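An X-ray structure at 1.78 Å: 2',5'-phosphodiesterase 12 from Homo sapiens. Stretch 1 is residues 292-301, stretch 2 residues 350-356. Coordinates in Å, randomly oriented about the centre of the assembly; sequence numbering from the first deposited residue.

Stretch 1, residues 292-301: PKGGYIRLIQ
Stretch 2, residues 350-356: EDWASNG

The first turn of a helix leaves backbone NH groups without partners from the helix itself, and a side chain from a distant segment can serve them. The contact between residues 292-301 and 350-356 of human 2',5'-phosphodiesterase 12 is a compact example. Stretch 1 enters as a loop, has Gly 294 at the N-cap position and runs as a helix from Gly 295 through Gln 301, with phi/psi near -65/-40 and backbone bonds from Arg 298 N to Gly 294 O (3.0 Å) and from Leu 299 N to Gly 295 O (3.1 Å). Stretch 2 begins as a 3-10 segment, residues 350-352, and closes with a type I turn from Ala 353 to Gly 356, whose Gly 356 N donates to Ala 353 O at 3.2 Å. At phi/psi 100/177, Gly 356 has a backbone in which a CB would jam against the preceding carbonyl. The register pairs the CA atoms of Lys 293 with Asn 355 (5.0 Å), Gly 295 with Asp 351 (5.2 Å) and Tyr 296 with Trp 352 (5.0 Å); the last two pairs advance together, while Lys 293 lies beside Asn 355, where stretch 2 has turned back toward the helix start.

Ser 354 is the polar centre. With chi1 at 62° (p) and its CB directed toward the helix start, its hydroxyl donates to the carbonyl, Ser 354 OG to Lys 293 O 2.7 Å, and accepts from the amide, Tyr 296 N to Ser 354 OG 3.0 Å, at an N-H...acceptor angle of 160°. One small side chain thus satisfies an acceptor just before the helix and a donor in its first turn. Gly 295 N also lies 3.2 Å from Ser 354 OG, but the angle is too poor for a hydrogen bond. The close approach suits glycine at 295: an ideal CB there would point toward stretch 2, 3.2 Å from Ser 354 CB and 3.3 Å from Asp 351 CG.

Asp 351 contributes at two levels. Its carbonyl accepts from the serine amide (Ser 354 N to Asp 351 O 3.1 Å), steadying the bend that presents the serine. Its side chain, chi1 -76° (m), reaches the helix through water 1, which donates both to Gly 295 O and to Asp 351 OD2, each oxygen 2.9 Å from the water. Gly 295 O therefore takes a water proton as well as the helical bond from Leu 299 N.

Apolar packing continues along the helix. Trp 352 (chi1 -66°, m; chi2 120°) starts with CB directed away, yet its indole returns to the helix. Leu 299 CD1 sits over its six-membered ring, 3.9 Å from the centroid and 8° off the normal, a CH-pi contact, while Leu 299 CB meets Trp 352 CH2 at 3.7 Å. Ile 300 CG1 approaches the ring edge, 4.2 Å from Trp 352 CZ3. Tyr 296 (chi1 76°, p; chi2 87°) turns its ring edge to Ser 354 OG and Asn 355 CB, the latter 4.0 Å from Tyr 296 CE2. The phenol OH and Trp 352 NE1 find partners elsewhere in the structure. In all, 467 Å² is buried, summed over both sides.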

ATOM      1  N   PRO A 292      19.540 -10.370   0.630  1.00 20.19           N
ATOM      2  CA  PRO A 292      19.359 -11.796   0.287  1.00 20.39           C
ATOM      3  C   PRO A 292      19.901 -12.759   1.338  1.00 23.43           C
ATOM      4  O   PRO A 292      19.321 -13.835   1.516  1.00 23.90           O
ATOM      5  CB  PRO A 292      20.141 -11.957  -1.032  1.00 22.06           C
ATOM      6  CG  PRO A 292      20.220 -10.612  -1.596  1.00 26.45           C
ATOM      7  CD  PRO A 292      20.251  -9.646  -0.447  1.00 22.37           C
ATOM      8  N   LYS A 293      20.957 -12.368   2.076  1.00 19.06           N
ATOM      9  CA  LYS A 293      21.542 -13.228   3.106  1.00 19.97           C
ATOM     10  C   LYS A 293      20.913 -12.996   4.509  1.00 22.24           C
ATOM     11  O   LYS A 293      21.366 -13.590   5.499  1.00 20.81           O
ATOM     12  CB  LYS A 293      23.080 -13.016   3.186  1.00 23.23           C
ATOM     13  CG  LYS A 293      23.836 -13.167   1.855  1.00 40.51           C
ATOM     14  CD  LYS A 293      23.979 -14.620   1.414  1.00 54.27           C
ATOM     15  CE  LYS A 293      24.540 -14.728   0.018  1.00 69.58           C
ATOM     16  NZ  LYS A 293      23.882 -15.819  -0.752  1.00 80.75           N
ATOM     17  N   GLY A 294      19.860 -12.184   4.568  1.00 19.65           N
ATOM     18  CA  GLY A 294      19.203 -11.837   5.828  1.00 18.63           C
ATOM     19  C   GLY A 294      18.090 -12.741   6.304  1.00 21.28           C
ATOM     20  O   GLY A 294      17.223 -12.279   7.042  1.00 19.09           O
ATOM     21  N   GLY A 295      18.114 -14.023   5.909  1.00 17.25           N
ATOM     22  CA  GLY A 295      17.087 -14.989   6.308  1.00 16.59           C
ATOM     23  C   GLY A 295      16.879 -15.065   7.814  1.00 21.00           C
ATOM     24  O   GLY A 295      15.728 -15.070   8.282  1.00 18.30           O
ATOM     25  N   TYR A 296      17.990 -15.101   8.606  1.00 17.86           N
ATOM     26  CA  TYR A 296      17.834 -15.211  10.065  1.00 17.74           C
ATOM     27  C   TYR A 296      17.229 -13.924  10.636  1.00 17.55           C
ATOM     28  O   TYR A 296      16.532 -13.972  11.643  1.00 15.75           O
ATOM     29  CB  TYR A 296      19.162 -15.561  10.789  1.00 19.32           C
ATOM     30  CG  TYR A 296      20.149 -14.419  10.934  1.00 20.66           C
ATOM     31  CD1 TYR A 296      20.089 -13.551  12.022  1.00 22.45           C
ATOM     32  CD2 TYR A 296      21.183 -14.245  10.021  1.00 21.62           C
ATOM     33  CE1 TYR A 296      21.007 -12.512  12.171  1.00 22.27           C
ATOM     34  CE2 TYR A 296      22.098 -13.200  10.152  1.00 22.49           C
ATOM     35  CZ  TYR A 296      22.010 -12.340  11.234  1.00 28.23           C
ATOM     36  OH  TYR A 296      22.926 -11.324  11.378  1.00 27.91           O
ATOM     37  N   ILE A 297      17.553 -12.781  10.021  1.00 14.06           N
ATOM     38  CA  ILE A 297      17.046 -11.472  10.481  1.00 13.46           C
ATOM     39  C   ILE A 297      15.528 -11.441  10.289  1.00 15.94           C
ATOM     40  O   ILE A 297      14.816 -11.033  11.198  1.00 14.96           O
ATOM     41  CB  ILE A 297      17.747 -10.307   9.762  1.00 16.52           C
ATOM     42  CG1 ILE A 297      19.235 -10.228  10.211  1.00 17.07           C
ATOM     43  CG2 ILE A 297      17.011  -8.960  10.047  1.00 17.33           C
ATOM     44  CD1 ILE A 297      20.112  -9.368   9.389  1.00 24.11           C
ATOM     45  N   ARG A 298      15.046 -11.900   9.118  1.00 13.19           N
ATOM     46  CA  ARG A 298      13.619 -11.914   8.803  1.00 12.12           C
ATOM     47  C   ARG A 298      12.869 -12.874   9.735  1.00 15.96           C
ATOM     48  O   ARG A 298      11.752 -12.565  10.155  1.00 14.26           O
ATOM     49  CB  ARG A 298      13.415 -12.255   7.321  1.00 13.16           C
ATOM     50  CG  ARG A 298      13.861 -11.074   6.443  1.00 10.94           C
ATOM     51  CD  ARG A 298      13.531 -11.336   4.985  1.00 15.76           C
ATOM     52  NE  ARG A 298      14.484 -12.264   4.363  1.00 15.39           N
ATOM     53  CZ  ARG A 298      15.630 -11.890   3.805  1.00 22.19           C
ATOM     54  NH1 ARG A 298      16.415 -12.789   3.217  1.00 17.51           N
ATOM     55  NH2 ARG A 298      16.001 -10.618   3.828  1.00 15.06           N
ATOM     56  N   LEU A 299      13.494 -14.000  10.107  1.00 12.64           N
ATOM     57  CA  LEU A 299      12.889 -14.924  11.064  1.00 13.58           C
ATOM     58  C   LEU A 299      12.690 -14.240  12.417  1.00 16.49           C
ATOM     59  O   LEU A 299      11.615 -14.363  13.028  1.00 16.59           O
ATOM     60  CB  LEU A 299      13.776 -16.169  11.227  1.00 13.94           C
ATOM     61  CG  LEU A 299      13.412 -17.306  10.278  1.00 16.59           C
ATOM     62  CD1 LEU A 299      14.603 -18.279  10.091  1.00 16.29           C
ATOM     63  CD2 LEU A 299      12.170 -18.071  10.814  1.00 18.40           C
ATOM     64  N   ILE A 300      13.719 -13.524  12.884  1.00 12.34           N
ATOM     65  CA  ILE A 300      13.628 -12.876  14.201  1.00 12.99           C
ATOM     66  C   ILE A 300      12.624 -11.728  14.115  1.00 15.67           C
ATOM     67  O   ILE A 300      11.795 -11.585  15.019  1.00 13.91           O
ATOM     68  CB  ILE A 300      15.007 -12.458  14.761  1.00 15.33           C
ATOM     69  CG1 ILE A 300      15.822 -13.738  15.146  1.00 16.75           C
ATOM     70  CG2 ILE A 300      14.860 -11.541  16.000  1.00 16.43           C
ATOM     71  CD1 ILE A 300      17.232 -13.551  15.062  1.00 26.71           C
ATOM     72  N   GLN A 301      12.641 -10.966  13.009  1.00 13.58           N
ATOM     73  CA  GLN A 301      11.658  -9.873  12.856  1.00 12.92           C
ATOM     74  C   GLN A 301      10.215 -10.420  12.854  1.00 15.51           C
ATOM     75  O   GLN A 301       9.336  -9.867  13.541  1.00 14.52           O
ATOM     76  CB  GLN A 301      11.927  -9.059  11.586  1.00 13.04           C
ATOM     77  CG  GLN A 301      13.201  -8.264  11.657  1.00 11.60           C
ATOM     78  CD  GLN A 301      13.437  -7.353  10.478  1.00 14.28           C
ATOM     79  OE1 GLN A 301      13.061  -7.657   9.332  1.00 14.37           O
ATOM     80  NE2 GLN A 301      14.217  -6.291  10.705  1.00 11.69           N
ATOM     81  N   GLU A 350      18.509 -24.148   8.029  1.00 21.40           N
ATOM     82  CA  GLU A 350      19.670 -23.572   7.366  1.00 21.30           C
ATOM     83  C   GLU A 350      19.635 -22.038   7.349  1.00 23.97           C
ATOM     84  O   GLU A 350      20.697 -21.433   7.264  1.00 21.85           O
ATOM     85  CB  GLU A 350      19.831 -24.132   5.935  1.00 22.86           C
ATOM     86  CG  GLU A 350      18.836 -23.602   4.914  1.00 34.41           C
ATOM     87  CD  GLU A 350      18.903 -24.197   3.516  1.00 57.30           C
ATOM     88  OE1 GLU A 350      20.020 -24.493   3.033  1.00 50.33           O
ATOM     89  OE2 GLU A 350      17.830 -24.313   2.881  1.00 49.35           O
ATOM     90  N   ASP A 351      18.440 -21.406   7.465  1.00 19.89           N
ATOM     91  CA  ASP A 351      18.367 -19.940   7.479  1.00 19.53           C
ATOM     92  C   ASP A 351      18.956 -19.346   8.773  1.00 20.74           C
ATOM     93  O   ASP A 351      19.271 -18.162   8.782  1.00 21.31           O
ATOM     94  CB  ASP A 351      16.929 -19.436   7.240  1.00 21.26           C
ATOM     95  CG  ASP A 351      16.503 -19.531   5.787  1.00 28.18           C
ATOM     96  OD1 ASP A 351      17.321 -19.992   4.949  1.00 28.33           O
ATOM     97  OD2 ASP A 351      15.391 -19.088   5.468  1.00 26.95           O
ATOM     98  N   TRP A 352      19.160 -20.160   9.830  1.00 19.14           N
ATOM     99  CA  TRP A 352      19.786 -19.669  11.059  1.00 20.29           C
ATOM    100  C   TRP A 352      21.261 -19.315  10.851  1.00 24.79           C
ATOM    101  O   TRP A 352      21.854 -18.656  11.706  1.00 25.39           O
ATOM    102  CB  TRP A 352      19.619 -20.659  12.207  1.00 19.35           C
ATOM    103  CG  TRP A 352      18.183 -20.804  12.624  1.00 19.70           C
ATOM    104  CD1 TRP A 352      17.442 -21.946  12.608  1.00 22.18           C
ATOM    105  CD2 TRP A 352      17.311 -19.764  13.110  1.00 19.24           C
ATOM    106  NE1 TRP A 352      16.173 -21.695  13.078  1.00 20.25           N
ATOM    107  CE2 TRP A 352      16.059 -20.361  13.372  1.00 21.80           C
ATOM    108  CE3 TRP A 352      17.453 -18.375  13.300  1.00 19.48           C
ATOM    109  CZ2 TRP A 352      14.962 -19.627  13.846  1.00 20.70           C
ATOM    110  CZ3 TRP A 352      16.358 -17.642  13.753  1.00 20.26           C
ATOM    111  CH2 TRP A 352      15.131 -18.265  14.010  1.00 20.59           C
ATOM    112  N   ALA A 353      21.837 -19.717   9.706  1.00 21.48           N
ATOM    113  CA  ALA A 353      23.218 -19.366   9.354  1.00 22.27           C
ATOM    114  C   ALA A 353      23.229 -18.769   7.940  1.00 27.73           C
ATOM    115  O   ALA A 353      24.186 -18.961   7.187  1.00 26.77           O
ATOM    116  CB  ALA A 353      24.123 -20.597   9.460  1.00 23.20           C
ATOM    117  N   SER A 354      22.160 -17.985   7.594  1.00 24.57           N
ATOM    118  CA  SER A 354      21.973 -17.375   6.270  1.00 23.27           C
ATOM    119  C   SER A 354      23.097 -16.405   5.868  1.00 26.01           C
ATOM    120  O   SER A 354      23.312 -16.210   4.670  1.00 27.07           O
ATOM    121  CB  SER A 354      20.630 -16.655   6.186  1.00 24.75           C
ATOM    122  OG  SER A 354      20.561 -15.603   7.134  1.00 24.01           O
ATOM    123  N   ASN A 355      23.779 -15.782   6.832  1.00 22.53           N
ATOM    124  CA  ASN A 355      24.875 -14.850   6.531  1.00 22.19           C
ATOM    125  C   ASN A 355      26.258 -15.339   7.056  1.00 27.31           C
ATOM    126  O   ASN A 355      27.147 -14.528   7.308  1.00 26.30           O
ATOM    127  CB  ASN A 355      24.582 -13.450   7.074  1.00 21.39           C
ATOM    128  CG  ASN A 355      25.383 -12.371   6.362  1.00 33.04           C
ATOM    129  OD1 ASN A 355      25.779 -12.517   5.202  1.00 27.97           O
ATOM    130  ND2 ASN A 355      25.683 -11.286   7.056  1.00 26.31           N
ATOM    131  N   GLY A 356      26.428 -16.643   7.198  1.00 27.69           N
ATOM    132  CA  GLY A 356      27.692 -17.208   7.667  1.00 28.67           C
ATOM    133  C   GLY A 356      27.705 -17.578   9.138  1.00 32.83           C
ATOM    134  O   GLY A 356      26.730 -17.335   9.863  1.00 31.33           O
TER
HETATM  135  O   HOH W   1      14.140 -16.745   6.575  1.00 16.51           O